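Local coordinates for D-methionine-binding lipoprotein MetQ (Escherichia coli, PDB 4YAH) that binds methionine as the lipoprotein component of an ATP-driven permease that carries D-methionine into the cell, at residues Val35-Val39 with Thr65-Tyr69; Leu103-Thr109 with Val228-Arg234; Asn108-Pro113 with Gly266-Trp271. All blocks are in the same frame, centred on the assembly; numbering follows the deposited sequence.

Interaction 1: Val35-Val39 with Thr65-Tyr69; sequences VGVIV and TFNDY. With MET (methionine), chain B.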
ATOM      1  N   VAL A  35      -8.712  -7.502 -13.427  1.00 19.12           N
ATOM      2  CA  VAL A  35      -7.701  -7.217 -12.405  1.00 14.79           C
ATOM      3  C   VAL A  35      -8.207  -6.174 -11.430  1.00 18.90           C
ATOM      4  O   VAL A  35      -8.610  -5.092 -11.840  1.00 18.36           O
ATOM      5  CB  VAL A  35      -6.393  -6.724 -13.018  1.00 15.78           C
ATOM      6  CG1 VAL A  35      -5.320  -6.588 -11.944  1.00 16.55           C
ATOM      7  CG2 VAL A  35      -5.903  -7.683 -14.109  1.00 19.60           C
ATOM      8  N   GLY A  36      -8.185  -6.513 -10.142  1.00 17.25           N
ATOM      9  CA  GLY A  36      -8.599  -5.583  -9.105  1.00 19.34           C
ATOM     10  C   GLY A  36      -7.496  -4.626  -8.701  1.00 18.53           C
ATOM     11  O   GLY A  36      -6.370  -5.043  -8.428  1.00 17.34           O
ATOM     12  N   VAL A  37      -7.834  -3.340  -8.660  1.00 16.35           N
ATOM     13  CA  VAL A  37      -6.905  -2.260  -8.329  1.00 16.12           C
ATOM     14  C   VAL A  37      -7.611  -1.246  -7.445  1.00 17.65           C
ATOM     15  O   VAL A  37      -8.841  -1.264  -7.335  1.00 16.07           O
ATOM     16  CB  VAL A  37      -6.350  -1.560  -9.596  1.00 17.70           C
ATOM     17  CG1 VAL A  37      -5.668  -2.582 -10.497  1.00 21.27           C
ATOM     18  CG2 VAL A  37      -7.442  -0.864 -10.378  1.00 19.44           C
ATOM     19  N   ILE A  38      -6.837  -0.362  -6.816  1.00 15.75           N
ATOM     20  CA  ILE A  38      -7.425   0.652  -5.936  1.00 18.81           C
ATOM     21  C   ILE A  38      -7.592   1.986  -6.666  1.00 20.85           C
ATOM     22  O   ILE A  38      -6.690   2.420  -7.397  1.00 20.62           O
ATOM     23  CB  ILE A  38      -6.569   0.890  -4.681  1.00 18.16           C
ATOM     24  CG1 ILE A  38      -6.135  -0.431  -4.051  1.00 18.66           C
ATOM     25  CG2 ILE A  38      -7.351   1.743  -3.676  1.00 16.82           C
ATOM     26  CD1 ILE A  38      -7.270  -1.306  -3.593  1.00 20.39           C
ATOM     27  N   VAL A  39      -8.729   2.651  -6.448  1.00 21.25           N
ATOM     28  CA  VAL A  39      -8.983   3.928  -7.098  1.00 21.83           C
ATOM     29  C   VAL A  39      -7.949   4.958  -6.694  1.00 23.59           C
ATOM     30  O   VAL A  39      -7.385   4.894  -5.610  1.00 22.29           O
ATOM     31  CB  VAL A  39     -10.389   4.480  -6.771  1.00 24.60           C
ATOM     32  CG1 VAL A  39     -11.430   3.551  -7.254  1.00 24.73           C
ATOM     33  CG2 VAL A  39     -10.568   4.676  -5.296  1.00 19.12           C
ATOM     34  N   THR A  65     -12.332  -1.735  -9.881  1.00 19.57           N
ATOM     35  CA  THR A  65     -11.783  -0.814  -8.894  1.00 20.63           C
ATOM     36  C   THR A  65     -12.396  -1.018  -7.523  1.00 19.52           C
ATOM     37  O   THR A  65     -13.576  -1.360  -7.386  1.00 20.20           O
ATOM     38  CB  THR A  65     -11.971   0.655  -9.309  1.00 23.76           C
ATOM     39  OG1 THR A  65     -13.369   0.963  -9.425  1.00 25.51           O
ATOM     40  CG2 THR A  65     -11.270   0.942 -10.616  1.00 23.62           C
ATOM     41  N   PHE A  66     -11.554  -0.800  -6.516  1.00 18.50           N
ATOM     42  CA  PHE A  66     -11.898  -0.936  -5.104  1.00 21.38           C
ATOM     43  C   PHE A  66     -11.365   0.297  -4.383  1.00 17.42           C
ATOM     44  O   PHE A  66     -10.502   0.990  -4.915  1.00 19.53           O
ATOM     45  CB  PHE A  66     -11.274  -2.203  -4.497  1.00 18.73           C
ATOM     46  CG  PHE A  66     -11.761  -3.482  -5.113  1.00 18.91           C
ATOM     47  CD1 PHE A  66     -12.820  -4.168  -4.548  1.00 21.44           C
ATOM     48  CD2 PHE A  66     -11.167  -3.991  -6.256  1.00 17.24           C
ATOM     49  CE1 PHE A  66     -13.280  -5.349  -5.125  1.00 26.85           C
ATOM     50  CE2 PHE A  66     -11.626  -5.156  -6.836  1.00 20.55           C
ATOM     51  CZ  PHE A  66     -12.674  -5.836  -6.267  1.00 21.52           C
ATOM     52  N   ASN A  67     -11.874   0.568  -3.188  1.00 19.99           N
ATOM     53  CA  ASN A  67     -11.288   1.592  -2.326  1.00 17.40           C
ATOM     54  C   ASN A  67     -11.085   1.053  -0.923  1.00 18.27           C
ATOM     55  O   ASN A  67     -11.270   1.757   0.062  1.00 19.03           O
ATOM     56  CB  ASN A  67     -12.153   2.847  -2.274  1.00 19.47           C
ATOM     57  CG  ASN A  67     -11.420   4.013  -1.650  1.00 23.61           C
ATOM     58  OD1 ASN A  67     -10.228   4.185  -1.880  1.00 21.65           O
ATOM     59  ND2 ASN A  67     -12.116   4.790  -0.824  1.00 24.09           N
ATOM     60  N   ASP A  68     -10.691  -0.206  -0.833  1.00 16.84           N
ATOM     61  CA  ASP A  68     -10.349  -0.803   0.439  1.00 20.01           C
ATOM     62  C   ASP A  68      -9.388  -1.945   0.193  1.00 20.20           C
ATOM     63  O   ASP A  68      -9.158  -2.339  -0.956  1.00 17.75           O
ATOM     64  CB  ASP A  68     -11.590  -1.308   1.152  1.00 17.79           C
ATOM     65  CG  ASP A  68     -12.060  -2.649   0.604  1.00 29.15           C
ATOM     66  OD1 ASP A  68     -12.494  -2.673  -0.562  1.00 37.06           O
ATOM     67  OD2 ASP A  68     -11.974  -3.668   1.323  1.00 22.74           O
ATOM     68  N   TYR A  69      -8.852  -2.489   1.276  1.00 16.21           N
ATOM     69  CA  TYR A  69      -7.822  -3.503   1.195  1.00 16.98           C
ATOM     70  C   TYR A  69      -8.334  -4.912   1.498  1.00 22.12           C
ATOM     71  O   TYR A  69      -7.552  -5.867   1.497  1.00 20.13           O
ATOM     72  CB  TYR A  69      -6.706  -3.157   2.173  1.00 19.65           C
ATOM     73  CG  TYR A  69      -5.755  -2.045   1.765  1.00 18.50           C
ATOM     74  CD1 TYR A  69      -5.595  -1.666   0.448  1.00 16.91           C
ATOM     75  CD2 TYR A  69      -4.959  -1.433   2.717  1.00 16.20           C
ATOM     76  CE1 TYR A  69      -4.675  -0.707   0.090  1.00 15.01           C
ATOM     77  CE2 TYR A  69      -4.044  -0.474   2.373  1.00 17.77           C
ATOM     78  CZ  TYR A  69      -3.897  -0.116   1.080  1.00 16.76           C
ATOM     79  OH  TYR A  69      -2.968   0.848   0.779  1.00 20.63           O
TER
HETATM   80  N   MET B 301       0.032   0.226  -1.646  1.00 16.33           N
HETATM   81  CA  MET B 301       0.070  -0.077  -0.215  1.00 16.55           C
HETATM   82  C   MET B 301       1.442   0.243   0.327  1.00 17.10           C
HETATM   83  O   MET B 301       2.428  -0.196  -0.273  1.00 17.75           O
HETATM   84  CB  MET B 301      -0.260  -1.551   0.039  1.00 18.12           C
HETATM   85  CG  MET B 301      -0.430  -1.915   1.506  1.00 15.74           C
HETATM   86  SD  MET B 301      -0.807  -3.657   1.793  1.00 15.65           S
HETATM   87  CE  MET B 301      -2.519  -3.710   1.263  1.00 16.05           C
HETATM   88  OXT MET B 301       1.564   0.914   1.371  1.00 18.27           O
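I38 lays its side chain over the loop that follows F66: CD1 is 4.2 Å from F66 CB, 3.4 Å from D68 O and 4.4 Å from Y69 CD1, at the edge of the tyrosine ring. One face of that ring lies beneath the methyl CE of the bound methionine, and Y69 OH approaches ligand CA at 3.3 Å while hydrogen-bonding to T204. The backbones pair in parallel, F66 N donating to V37 O and V39 N to F66 O, both at 2.9 Å. The F66 ring turns its edge to G36, whose CA is 3.8 Å from F66 CE2; a CB at G36 would collide with it. V39 reaches back, CG1 3.6 Å from T65 CB and CG2 3.5 Å from N67 OD1, which hydrogen-bonds Q208. The pairing closes the beta-alpha-beta crossover of strand 32-38, helix 41-57 and strand 60-66: V37 and T65 face helix 41-57, whereas F66 on the other side packs against helix 71-78, with D68 OD2 capping the backbone N of L71.

Interaction 2: Leu103-Thr109 with Val228-Arg234; sequences LVAVGNT and VNLIVTR. With MET (methionine), chain B.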
ATOM      1  N   LEU A 103      -3.800 -17.839  -2.203  1.00 18.62           N
ATOM      2  CA  LEU A 103      -3.348 -16.848  -3.160  1.00 17.93           C
ATOM      3  C   LEU A 103      -1.853 -16.850  -3.215  1.00 20.64           C
ATOM      4  O   LEU A 103      -1.196 -17.190  -2.231  1.00 22.37           O
ATOM      5  CB  LEU A 103      -3.814 -15.451  -2.783  1.00 20.36           C
ATOM      6  CG  LEU A 103      -5.272 -15.293  -2.392  1.00 17.58           C
ATOM      7  CD1 LEU A 103      -5.567 -13.852  -2.030  1.00 22.76           C
ATOM      8  CD2 LEU A 103      -6.194 -15.745  -3.507  1.00 20.32           C
ATOM      9  N   VAL A 104      -1.327 -16.413  -4.350  1.00 19.70           N
ATOM     10  CA  VAL A 104       0.106 -16.366  -4.560  1.00 21.26           C
ATOM     11  C   VAL A 104       0.516 -15.157  -5.389  1.00 19.78           C
ATOM     12  O   VAL A 104      -0.246 -14.656  -6.234  1.00 17.82           O
ATOM     13  CB  VAL A 104       0.626 -17.643  -5.251  1.00 21.45           C
ATOM     14  CG1 VAL A 104       0.368 -18.869  -4.382  1.00 22.64           C
ATOM     15  CG2 VAL A 104       0.000 -17.813  -6.609  1.00 20.93           C
ATOM     16  N   ALA A 105       1.734 -14.685  -5.119  1.00 15.82           N
ATOM     17  CA  ALA A 105       2.319 -13.590  -5.868  1.00 17.02           C
ATOM     18  C   ALA A 105       2.874 -14.091  -7.187  1.00 15.54           C
ATOM     19  O   ALA A 105       3.569 -15.105  -7.221  1.00 18.17           O
ATOM     20  CB  ALA A 105       3.429 -12.936  -5.054  1.00 18.13           C
ATOM     21  N   VAL A 106       2.593 -13.367  -8.264  1.00 15.64           N
ATOM     22  CA  VAL A 106       3.090 -13.716  -9.582  1.00 14.53           C
ATOM     23  C   VAL A 106       3.965 -12.622 -10.164  1.00 17.99           C
ATOM     24  O   VAL A 106       4.412 -12.711 -11.304  1.00 19.54           O
ATOM     25  CB  VAL A 106       1.925 -14.029 -10.573  1.00 17.35           C
ATOM     26  CG1 VAL A 106       1.146 -15.262 -10.095  1.00 19.25           C
ATOM     27  CG2 VAL A 106       0.991 -12.834 -10.746  1.00 16.33           C
ATOM     28  N   GLY A 107       4.257 -11.593  -9.373  1.00 17.26           N
ATOM     29  CA  GLY A 107       5.138 -10.546  -9.843  1.00 16.53           C
ATOM     30  C   GLY A 107       5.137  -9.348  -8.905  1.00 14.77           C
ATOM     31  O   GLY A 107       4.109  -9.073  -8.276  1.00 15.34           O
ATOM     32  N   ASN A 108       6.275  -8.657  -8.829  1.00 15.19           N
ATOM     33  CA  ASN A 108       6.394  -7.411  -8.071  1.00 14.90           C
ATOM     34  C   ASN A 108       5.987  -6.210  -8.889  1.00 16.61           C
ATOM     35  O   ASN A 108       6.200  -6.176 -10.090  1.00 16.17           O
ATOM     36  CB  ASN A 108       7.833  -7.185  -7.606  1.00 14.85           C
ATOM     37  CG  ASN A 108       8.324  -8.248  -6.682  1.00 14.16           C
ATOM     38  OD1 ASN A 108       7.546  -8.957  -6.046  1.00 15.95           O
ATOM     39  ND2 ASN A 108       9.646  -8.351  -6.576  1.00 18.86           N
ATOM     40  N   THR A 109       5.462  -5.192  -8.219  1.00 16.86           N
ATOM     41  CA  THR A 109       5.175  -3.925  -8.871  1.00 17.67           C
ATOM     42  C   THR A 109       6.110  -2.877  -8.263  1.00 17.21           C
ATOM     43  O   THR A 109       7.313  -2.898  -8.562  1.00 17.36           O
ATOM     44  CB  THR A 109       3.673  -3.553  -8.751  1.00 16.99           C
ATOM     45  OG1 THR A 109       3.285  -3.473  -7.374  1.00 17.44           O
ATOM     46  CG2 THR A 109       2.801  -4.613  -9.461  1.00 19.02           C
ATOM     47  N   VAL A 228       7.439  -4.186  -1.057  1.00 16.64           N
ATOM     48  CA  VAL A 228       7.157  -4.120  -2.481  1.00 16.18           C
ATOM     49  C   VAL A 228       5.755  -4.693  -2.709  1.00 15.50           C
ATOM     50  O   VAL A 228       5.388  -5.714  -2.120  1.00 15.35           O
ATOM     51  CB  VAL A 228       8.219  -4.869  -3.321  1.00 15.72           C
ATOM     52  CG1 VAL A 228       8.168  -6.379  -3.079  1.00 16.78           C
ATOM     53  CG2 VAL A 228       8.069  -4.519  -4.781  1.00 17.83           C
ATOM     54  N   ASN A 229       4.960  -4.005  -3.517  1.00 15.44           N
ATOM     55  CA  ASN A 229       3.612  -4.460  -3.829  1.00 16.75           C
ATOM     56  C   ASN A 229       3.688  -5.580  -4.879  1.00 16.13           C
ATOM     57  O   ASN A 229       4.717  -5.761  -5.533  1.00 14.86           O
ATOM     58  CB  ASN A 229       2.742  -3.293  -4.326  1.00 16.53           C
ATOM     59  CG  ASN A 229       2.274  -2.375  -3.202  1.00 15.42           C
ATOM     60  OD1 ASN A 229       1.234  -1.735  -3.323  1.00 16.62           O
ATOM     61  ND2 ASN A 229       3.061  -2.279  -2.120  1.00 18.23           N
ATOM     62  N   LEU A 230       2.560  -6.268  -5.071  1.00 14.70           N
ATOM     63  CA  LEU A 230       2.512  -7.527  -5.809  1.00 12.02           C
ATOM     64  C   LEU A 230       1.311  -7.581  -6.730  1.00 16.13           C
ATOM     65  O   LEU A 230       0.278  -6.973  -6.456  1.00 16.98           O
ATOM     66  CB  LEU A 230       2.410  -8.703  -4.839  1.00 14.99           C
ATOM     67  CG  LEU A 230       3.409  -8.753  -3.689  1.00 16.31           C
ATOM     68  CD1 LEU A 230       2.912  -9.752  -2.660  1.00 16.77           C
ATOM     69  CD2 LEU A 230       4.772  -9.140  -4.209  1.00 16.48           C
ATOM     70  N   ILE A 231       1.452  -8.352  -7.803  1.00 14.75           N
ATOM     71  CA  ILE A 231       0.310  -8.863  -8.558  1.00 14.82           C
ATOM     72  C   ILE A 231       0.083 -10.244  -7.985  1.00 16.07           C
ATOM     73  O   ILE A 231       1.042 -11.028  -7.834  1.00 14.76           O
ATOM     74  CB  ILE A 231       0.579  -8.913 -10.060  1.00 16.47           C
ATOM     75  CG1 ILE A 231       0.806  -7.493 -10.578  1.00 20.86           C
ATOM     76  CG2 ILE A 231      -0.614  -9.543 -10.813  1.00 16.19           C
ATOM     77  CD1 ILE A 231       1.532  -7.410 -11.900  1.00 20.79           C
ATOM     78  N   VAL A 232      -1.164 -10.506  -7.601  1.00 14.30           N
ATOM     79  CA  VAL A 232      -1.545 -11.712  -6.896  1.00 13.88           C
ATOM     80  C   VAL A 232      -2.702 -12.409  -7.600  1.00 15.01           C
ATOM     81  O   VAL A 232      -3.633 -11.752  -8.074  1.00 16.89           O
ATOM     82  CB  VAL A 232      -1.937 -11.378  -5.464  1.00 16.52           C
ATOM     83  CG1 VAL A 232      -2.491 -12.567  -4.746  1.00 16.74           C
ATOM     84  CG2 VAL A 232      -0.723 -10.867  -4.721  1.00 14.08           C
ATOM     85  N   THR A 233      -2.627 -13.740  -7.648  1.00 16.31           N
ATOM     86  CA  THR A 233      -3.688 -14.574  -8.218  1.00 16.92           C
ATOM     87  C   THR A 233      -4.046 -15.671  -7.240  1.00 15.95           C
ATOM     88  O   THR A 233      -3.452 -15.779  -6.174  1.00 18.04           O
ATOM     89  CB  THR A 233      -3.276 -15.244  -9.540  1.00 17.77           C
ATOM     90  OG1 THR A 233      -2.260 -16.226  -9.281  1.00 20.28           O
ATOM     91  CG2 THR A 233      -2.767 -14.227 -10.538  1.00 19.02           C
ATOM     92  N   ARG A 234      -4.990 -16.525  -7.630  1.00 15.35           N
ATOM     93  CA  ARG A 234      -5.218 -17.754  -6.886  1.00 18.93           C
ATOM     94  C   ARG A 234      -4.124 -18.749  -7.260  1.00 19.78           C
ATOM     95  O   ARG A 234      -3.470 -18.616  -8.289  1.00 18.57           O
ATOM     96  CB  ARG A 234      -6.594 -18.348  -7.190  1.00 20.23           C
ATOM     97  CG  ARG A 234      -7.777 -17.474  -6.780  1.00 22.21           C
ATOM     98  CD  ARG A 234      -9.084 -18.155  -7.158  1.00 28.89           C
ATOM     99  NE  ARG A 234      -9.108 -18.424  -8.589  1.00 24.33           N
ATOM    100  CZ  ARG A 234      -9.430 -17.533  -9.523  1.00 22.99           C
ATOM    101  NH1 ARG A 234      -9.786 -16.292  -9.189  1.00 20.80           N
ATOM    102  NH2 ARG A 234      -9.392 -17.885 -10.801  1.00 28.15           N
TER
HETATM  103  N   MET B 301       0.032   0.226  -1.646  1.00 16.33           N
HETATM  104  CA  MET B 301       0.070  -0.077  -0.215  1.00 16.55           C
HETATM  105  C   MET B 301       1.442   0.243   0.327  1.00 17.10           C
HETATM  106  O   MET B 301       2.428  -0.196  -0.273  1.00 17.75           O
HETATM  107  CB  MET B 301      -0.260  -1.551   0.039  1.00 18.12           C
HETATM  108  CG  MET B 301      -0.430  -1.915   1.506  1.00 15.74           C
HETATM  109  SD  MET B 301      -0.807  -3.657   1.793  1.00 15.65           S
HETATM  110  CE  MET B 301      -2.519  -3.710   1.263  1.00 16.05           C
HETATM  111  OXT MET B 301       1.564   0.914   1.371  1.00 18.27           O
HETATM  112  O   HOH W   1       0.508  -4.035  -6.911  1.00 19.94           O
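This is an antiparallel strand pairing inside the mixed sheet of one lobe of a type II periplasmic binding protein fold. Strand 103-111 leads out of the lobe, and strand 229-234 returns to it after the chain has built the second lobe; inserted between strands 83-88 and 103-111, it runs antiparallel to both. Reciprocal bonds of 2.9 Å link V104 N to T233 O and T233 N to V104 O. A beta bulge follows, V106 and G107 both standing opposite I231: V106 N donates to I231 O and I231 N to G107 O, each at 2.8 Å. T109 N to N229 O, also 2.8 Å, continues the pairing beyond it. On one face, L103 CB meets V232 CG1 at 3.7 Å and A105 CB meets L230 CD1 at 4.0 Å, next to helix 89-99, which covers L103 and L230. On the other, V106 CG2 touches I231 CG2 at 3.7 Å, near helix 241-250. A water joins T109 OG1 (2.9 Å) to L230 O (3.0 Å). At the pocket end, the N229 amide grips the amino acid twice: OD1 accepts from methionine N at 2.8 Å and ND2 donates to methionine O at 2.9 Å.

Interaction 3: Asn108-Pro113 with Gly266-Trp271; sequences NTFVYP and GAVKGW. With MET (methionine), chain B.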
ATOM      1  N   ASN A 108       6.275  -8.657  -8.829  1.00 15.19           N
ATOM      2  CA  ASN A 108       6.394  -7.411  -8.071  1.00 14.90           C
ATOM      3  C   ASN A 108       5.987  -6.210  -8.889  1.00 16.61           C
ATOM      4  O   ASN A 108       6.200  -6.176 -10.090  1.00 16.17           O
ATOM      5  CB  ASN A 108       7.833  -7.185  -7.606  1.00 14.85           C
ATOM      6  CG  ASN A 108       8.324  -8.248  -6.682  1.00 14.16           C
ATOM      7  OD1 ASN A 108       7.546  -8.957  -6.046  1.00 15.95           O
ATOM      8  ND2 ASN A 108       9.646  -8.351  -6.576  1.00 18.86           N
ATOM      9  N   THR A 109       5.462  -5.192  -8.219  1.00 16.86           N
ATOM     10  CA  THR A 109       5.175  -3.925  -8.871  1.00 17.67           C
ATOM     11  C   THR A 109       6.110  -2.877  -8.263  1.00 17.21           C
ATOM     12  O   THR A 109       7.313  -2.898  -8.562  1.00 17.36           O
ATOM     13  CB  THR A 109       3.673  -3.553  -8.751  1.00 16.99           C
ATOM     14  OG1 THR A 109       3.285  -3.473  -7.374  1.00 17.44           O
ATOM     15  CG2 THR A 109       2.801  -4.613  -9.461  1.00 19.02           C
ATOM     16  N   PHE A 110       5.595  -1.994  -7.400  1.00 17.58           N
ATOM     17  CA  PHE A 110       6.421  -0.936  -6.809  1.00 15.75           C
ATOM     18  C   PHE A 110       6.488  -1.009  -5.293  1.00 17.62           C
ATOM     19  O   PHE A 110       5.568  -1.506  -4.639  1.00 16.70           O
ATOM     20  CB  PHE A 110       5.907   0.459  -7.205  1.00 18.24           C
ATOM     21  CG  PHE A 110       5.803   0.659  -8.685  1.00 15.72           C
ATOM     22  CD1 PHE A 110       6.914   1.022  -9.430  1.00 20.23           C
ATOM     23  CD2 PHE A 110       4.595   0.476  -9.334  1.00 17.53           C
ATOM     24  CE1 PHE A 110       6.820   1.196 -10.800  1.00 23.29           C
ATOM     25  CE2 PHE A 110       4.495   0.641 -10.715  1.00 19.33           C
ATOM     26  CZ  PHE A 110       5.611   1.007 -11.441  1.00 22.38           C
ATOM     27  N   VAL A 111       7.590  -0.504  -4.740  1.00 16.88           N
ATOM     28  CA  VAL A 111       7.627  -0.138  -3.327  1.00 17.38           C
ATOM     29  C   VAL A 111       7.091   1.295  -3.236  1.00 20.11           C
ATOM     30  O   VAL A 111       7.467   2.142  -4.048  1.00 18.50           O
ATOM     31  CB  VAL A 111       9.042  -0.191  -2.723  1.00 19.25           C
ATOM     32  CG1 VAL A 111       8.997   0.106  -1.225  1.00 23.83           C
ATOM     33  CG2 VAL A 111       9.718  -1.529  -2.980  1.00 20.84           C
ATOM     34  N   TYR A 112       6.223   1.550  -2.253  1.00 17.72           N
ATOM     35  CA  TYR A 112       5.626   2.866  -2.019  1.00 18.04           C
ATOM     36  C   TYR A 112       6.000   3.304  -0.611  1.00 16.91           C
ATOM     37  O   TYR A 112       5.255   3.045   0.332  1.00 16.73           O
ATOM     38  CB  TYR A 112       4.113   2.808  -2.166  1.00 16.70           C
ATOM     39  CG  TYR A 112       3.604   2.519  -3.553  1.00 17.45           C
ATOM     40  CD1 TYR A 112       3.719   3.460  -4.565  1.00 18.92           C
ATOM     41  CD2 TYR A 112       2.969   1.324  -3.834  1.00 19.31           C
ATOM     42  CE1 TYR A 112       3.218   3.209  -5.835  1.00 20.57           C
ATOM     43  CE2 TYR A 112       2.460   1.062  -5.103  1.00 17.22           C
ATOM     44  CZ  TYR A 112       2.599   2.012  -6.095  1.00 18.11           C
ATOM     45  OH  TYR A 112       2.104   1.782  -7.345  1.00 22.21           O
ATOM     46  N   PRO A 113       7.184   3.920  -0.450  1.00 15.87           N
ATOM     47  CA  PRO A 113       7.617   4.229   0.918  1.00 17.24           C
ATOM     48  C   PRO A 113       6.584   5.108   1.619  1.00 15.23           C
ATOM     49  O   PRO A 113       6.114   6.095   1.062  1.00 19.39           O
ATOM     50  CB  PRO A 113       8.959   4.941   0.713  1.00 17.88           C
ATOM     51  CG  PRO A 113       9.478   4.376  -0.613  1.00 19.64           C
ATOM     52  CD  PRO A 113       8.204   4.286  -1.444  1.00 19.02           C
ATOM     53  N   GLY A 266       7.848   8.687  -5.529  1.00 27.23           N
ATOM     54  CA  GLY A 266       7.528   7.830  -4.403  1.00 25.11           C
ATOM     55  C   GLY A 266       7.202   6.391  -4.780  1.00 26.40           C
ATOM     56  O   GLY A 266       6.580   5.684  -3.986  1.00 21.71           O
ATOM     57  N   ALA A 267       7.607   5.971  -5.982  1.00 22.35           N
ATOM     58  CA  ALA A 267       7.394   4.593  -6.458  1.00 20.96           C
ATOM     59  C   ALA A 267       8.723   3.993  -6.918  1.00 22.48           C
ATOM     60  O   ALA A 267       9.366   4.507  -7.831  1.00 29.48           O
ATOM     61  CB  ALA A 267       6.401   4.561  -7.566  1.00 22.78           C
ATOM     62  N   VAL A 268       9.142   2.930  -6.252  1.00 19.29           N
ATOM     63  CA  VAL A 268      10.388   2.249  -6.573  1.00 18.18           C
ATOM     64  C   VAL A 268      10.123   0.941  -7.314  1.00 20.71           C
ATOM     65  O   VAL A 268       9.400   0.080  -6.826  1.00 18.27           O
ATOM     66  CB  VAL A 268      11.179   1.943  -5.319  1.00 21.64           C
ATOM     67  CG1 VAL A 268      12.516   1.272  -5.667  1.00 21.99           C
ATOM     68  CG2 VAL A 268      11.382   3.223  -4.515  1.00 29.82           C
ATOM     69  N   LYS A 269      10.716   0.807  -8.488  1.00 19.17           N
ATOM     70  CA  LYS A 269      10.552  -0.393  -9.312  1.00 21.48           C
ATOM     71  C   LYS A 269      10.984  -1.647  -8.536  1.00 20.30           C
ATOM     72  O   LYS A 269      12.081  -1.688  -7.955  1.00 20.13           O
ATOM     73  CB  LYS A 269      11.357  -0.226 -10.596  1.00 24.96           C
ATOM     74  CG  LYS A 269      11.177  -1.320 -11.600  1.00 35.63           C
ATOM     75  CD  LYS A 269      12.127  -1.132 -12.779  1.00 43.03           C
ATOM     76  CE  LYS A 269      11.856   0.169 -13.509  1.00 49.05           C
ATOM     77  NZ  LYS A 269      12.769   0.329 -14.667  1.00 57.49           N
ATOM     78  N   GLY A 270      10.113  -2.655  -8.503  1.00 19.66           N
ATOM     79  CA  GLY A 270      10.339  -3.832  -7.686  1.00 19.72           C
ATOM     80  C   GLY A 270      10.667  -5.075  -8.485  1.00 18.27           C
ATOM     81  O   GLY A 270      10.991  -6.103  -7.911  1.00 19.53           O
ATOM     82  N   TRP A 271      10.575  -4.977  -9.808  1.00 18.73           N
ATOM     83  CA  TRP A 271      10.852  -6.121 -10.667  1.00 16.65           C
ATOM     84  C   TRP A 271      12.251  -6.109 -11.258  1.00 18.90           C
ATOM     85  O   TRP A 271      12.983  -5.128 -11.156  1.00 19.99           O
ATOM     86  CB  TRP A 271       9.815  -6.178 -11.788  1.00 18.10           C
ATOM     87  CG  TRP A 271       9.830  -5.047 -12.762  1.00 18.69           C
ATOM     88  CD1 TRP A 271      10.603  -4.925 -13.879  1.00 20.75           C
ATOM     89  CD2 TRP A 271       8.982  -3.889 -12.735  1.00 16.55           C
ATOM     90  NE1 TRP A 271      10.290  -3.767 -14.553  1.00 23.03           N
ATOM     91  CE2 TRP A 271       9.302  -3.109 -13.865  1.00 22.08           C
ATOM     92  CE3 TRP A 271       8.006  -3.431 -11.852  1.00 19.82           C
ATOM     93  CZ2 TRP A 271       8.663  -1.899 -14.142  1.00 19.78           C
ATOM     94  CZ3 TRP A 271       7.370  -2.236 -12.134  1.00 17.86           C
ATOM     95  CH2 TRP A 271       7.702  -1.487 -13.269  1.00 20.84           C
TER
HETATM   96  N   MET B 301       0.032   0.226  -1.646  1.00 16.33           N
HETATM   97  CA  MET B 301       0.070  -0.077  -0.215  1.00 16.55           C
HETATM   98  C   MET B 301       1.442   0.243   0.327  1.00 17.10           C
HETATM   99  O   MET B 301       2.428  -0.196  -0.273  1.00 17.75           O
HETATM  100  CB  MET B 301      -0.260  -1.551   0.039  1.00 18.12           C
HETATM  101  CG  MET B 301      -0.430  -1.915   1.506  1.00 15.74           C
HETATM  102  SD  MET B 301      -0.807  -3.657   1.793  1.00 15.65           S
HETATM  103  CE  MET B 301      -2.519  -3.710   1.263  1.00 16.05           C
HETATM  104  OXT MET B 301       1.564   0.914   1.371  1.00 18.27           O
HETATM  105  O   HOH W   2       5.174   6.279  -1.516  1.00 18.88           O
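The F110 ring receives the edge of W271 on one face in an offset edge-to-face pair, centroids 5.3 Å apart and planes at 67°, with F110 CE1 3.7 Å from W271 CZ3. A267 CB extends this apolar patch, 4.0 Å from F110 CD1 and 3.9 Å from Y112 CE1, and helix 253-262 covers F110 and A267. On the other face of the sheet V111 CB meets V268 CB at 4.0 Å. Between these faces V111 and V268 form an antiparallel hydrogen-bonded pair, V111 N to V268 O at 2.8 Å and V268 N to V111 O at 2.9 Å; the short strand 268-269, near the end of the chain, thereby becomes an outermost strand of the six-stranded sheet. Further along, G270 N donates to T109 O (2.8 Å); a CB at G270 would point toward segment 108-113 and clash with this oxygen. N108 ND2 bonds to G270 O at 2.9 Å. At the opposite end a water bridges P113 O (2.8 Å) and G266 O (2.9 Å).

How the interactions relate
All three contacts belong to one six-stranded sheet, and each brings one residue to the methionine: Y69 from interaction 1, N229 from interaction 2, Y112 from interaction 3. Interactions 2 and 3 share N108 and T109, and their centres are 13 Å apart. They touch directly: N229 N lies 2.8 Å from F110 O, a probable hydrogen bond, and N229 OD1 is 3.5 Å from Y112 CE2. Interaction 1, across strand 83-88, touches neither; its centre is 14 Å from that of interaction 2 and 17 Å from that of interaction 3, with nearest atoms about 6 and 8 Å away. R144, N202 and T204 supply further hydrogen bonds to the ligand.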